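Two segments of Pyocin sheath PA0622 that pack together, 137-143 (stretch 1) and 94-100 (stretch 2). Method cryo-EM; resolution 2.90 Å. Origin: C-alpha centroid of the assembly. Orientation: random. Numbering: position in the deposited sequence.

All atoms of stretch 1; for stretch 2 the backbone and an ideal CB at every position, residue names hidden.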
# COMPACT_ATOMS: atom_id res chain seq x y z
N GLN B 137 49.85 44.29 -46.59
CA GLN B 137 48.63 44.97 -46.98
C GLN B 137 48.10 44.48 -48.32
O GLN B 137 46.91 44.65 -48.60
CB GLN B 137 48.89 46.48 -46.99
CG GLN B 137 47.67 47.37 -46.95
CD GLN B 137 47.21 47.80 -48.31
OE1 GLN B 137 48.02 47.94 -49.24
NE2 GLN B 137 45.92 48.03 -48.46
N ALA B 138 48.95 43.85 -49.14
CA ALA B 138 48.51 43.31 -50.42
C ALA B 138 47.79 41.99 -50.26
O ALA B 138 46.80 41.74 -50.95
CB ALA B 138 49.71 43.14 -51.35
N VAL B 139 48.28 41.13 -49.37
CA VAL B 139 47.62 39.86 -49.10
C VAL B 139 46.28 40.09 -48.42
O VAL B 139 45.27 39.48 -48.79
CB VAL B 139 48.54 38.96 -48.26
CG1 VAL B 139 47.82 37.69 -47.83
CG2 VAL B 139 49.78 38.61 -49.03
N ALA B 140 46.25 41.01 -47.47
CA ALA B 140 45.03 41.32 -46.74
C ALA B 140 43.98 42.04 -47.58
O ALA B 140 42.84 42.17 -47.13
CB ALA B 140 45.37 42.14 -45.51
N THR B 141 44.33 42.52 -48.77
CA THR B 141 43.34 42.96 -49.73
C THR B 141 42.86 41.81 -50.61
O THR B 141 41.68 41.75 -50.97
CB THR B 141 43.91 44.09 -50.58
OG1 THR B 141 44.40 45.12 -49.72
CG2 THR B 141 42.85 44.71 -51.48
N ALA B 142 43.75 40.86 -50.93
CA ALA B 142 43.31 39.65 -51.61
C ALA B 142 42.48 38.77 -50.69
O ALA B 142 41.60 38.04 -51.17
CB ALA B 142 44.52 38.86 -52.12
N MET B 143 42.75 38.80 -49.39
CA MET B 143 41.86 38.18 -48.41
C MET B 143 40.50 38.86 -48.43
O MET B 143 39.47 38.19 -48.28
CB MET B 143 42.48 38.27 -47.02
CG MET B 143 43.71 37.43 -46.80
SD MET B 143 43.39 35.70 -46.53
CE MET B 143 42.87 35.78 -44.82
N UNK B 94 56.96 36.65 -52.14
CA UNK B 94 56.23 35.73 -51.29
C UNK B 94 54.77 36.14 -51.16
O UNK B 94 53.87 35.30 -51.25
CB UNK B 94 56.88 35.65 -49.91
N UNK B 95 54.53 37.43 -50.95
CA UNK B 95 53.17 37.95 -50.94
C UNK B 95 52.50 37.82 -52.30
O UNK B 95 51.28 37.68 -52.37
CB UNK B 95 53.17 39.42 -50.50
N UNK B 96 53.27 37.84 -53.38
CA UNK B 96 52.70 37.62 -54.70
C UNK B 96 52.31 36.16 -54.90
O UNK B 96 51.39 35.87 -55.68
CB UNK B 96 53.69 38.05 -55.78
N UNK B 97 52.97 35.24 -54.21
CA UNK B 97 52.67 33.83 -54.35
C UNK B 97 51.55 33.39 -53.42
O UNK B 97 50.84 32.42 -53.74
CB UNK B 97 53.93 33.00 -54.08
N UNK B 98 51.36 34.07 -52.30
CA UNK B 98 50.23 33.77 -51.43
C UNK B 98 48.94 34.28 -52.05
O UNK B 98 47.91 33.60 -52.03
CB UNK B 98 50.44 34.38 -50.04
N UNK B 99 48.97 35.49 -52.64
CA UNK B 99 47.84 35.99 -53.41
C UNK B 99 47.58 35.10 -54.61
O UNK B 99 46.47 34.59 -54.80
CB UNK B 99 48.09 37.43 -53.86
N UNK B 100 48.60 34.89 -55.43
CA UNK B 100 48.47 33.99 -56.57
C UNK B 100 47.64 34.62 -57.67
O UNK B 100 47.68 35.83 -57.91
CB UNK B 100 47.85 32.66 -56.14

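The backbone of positions 94 to 99 is helical, and its axis runs nearly parallel to that of helix 139-143: the N-to-C directions differ by 9° and the axes approach to 9.7 Å. Stretch 1 offers this helix the CB methyls of A138 and A142, the branched side chain of V139, and the carbonyl oxygen of A138, so the evidence favours apolar partners at the facing positions.

At position 94 the CA-to-CB bond points sideways and the ideal CB has nothing of stretch 1 within 5.5 Å. Stretch 1 sets little constraint here, and polar or apolar chains of many sizes would serve. The deposited residue is Q94, whose side chain stays 7.5 Å or more from stretch 1 and whose OE1 is hydrogen-bonded elsewhere in the structure.

Position 95 directs its CB toward stretch 1. The ideal CB already lies 3.8 Å from V139 CG2, which is van der Waals contact, and 5.2 Å from A138 CB. A small side chain meets the valine without any further reach; alanine suits well, serine could be considered, and a longer chain would need a rotamer that avoids the V139 methyl. The residue is A95, and its CB packs on V139 CG2 at 3.8 Å.

Position 96 points away and position 97 is out of reach; neither ideal CB finds an atom of stretch 1 within 5.5 Å. Many helix-compatible residues fit either site. They are S96 and A97, and neither touches stretch 1.

At position 98 CB again points toward stretch 1, 4.4 Å from V139 CG2. Only hydrocarbon is close, so valine, isoleucine, leucine or alanine would all be reasonable. V98 is deposited, with chi1 at 175° (t); its CG1 meets V139 CG1 at 4.0 Å. A95 and V98, three residues apart, thus both contact the same valine.

Position 99 is less obvious, because CB leaves sideways. The ideal CB is nevertheless 4.2 Å from A142 CB, 5.3 Å from V139 CG2 and 5.4 Å from A138 O, and its CA lies 5.8 Å from the CA of V139. An apolar chain long enough to turn across these groups is favoured: isoleucine, leucine or methionine, with valine a shorter alternative. The residue is I99, in the m,t rotamer (chi1 -65°, chi2 168°), which brings its end nearer to stretch 1. Its CG1 lies 3.7 Å from A142 CB and 4.0 Å from V139 CG2, while CD1 reaches A138, 3.9 Å from A138 CB and 3.4 Å from A138 O. With 69 Å² covered by stretch 1, I99 has the largest covered area of any residue in stretch 2. No hydrogen bond crosses between the stretches.

Position 100 has phi/psi of 74/-144, the first residue after the helix to leave helical angles. Positive phi by itself favours glycine, and the ideal CB meets nothing in stretch 1. The residue is G100; its N still donates to S96 O at 3.0 Å.

Stretch 2 94-100: QASAVIG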
# COMPACT_ATOMS: atom_id res chain seq x y z
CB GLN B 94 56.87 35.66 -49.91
CG GLN B 94 56.20 34.64 -49.03
CD GLN B 94 56.35 33.25 -49.59
OE1 GLN B 94 57.45 32.82 -49.91
NE2 GLN B 94 55.23 32.58 -49.78
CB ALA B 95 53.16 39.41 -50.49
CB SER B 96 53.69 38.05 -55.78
OG SER B 96 53.17 37.77 -57.06
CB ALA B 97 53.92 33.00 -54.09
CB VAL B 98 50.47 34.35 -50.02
CG1 VAL B 98 49.26 34.16 -49.13
CG2 VAL B 98 51.66 33.68 -49.39
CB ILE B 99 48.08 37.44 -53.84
CG1 ILE B 99 48.14 38.37 -52.64
CG2 ILE B 99 47.00 37.90 -54.80
CD1 ILE B 99 48.64 39.74 -52.97
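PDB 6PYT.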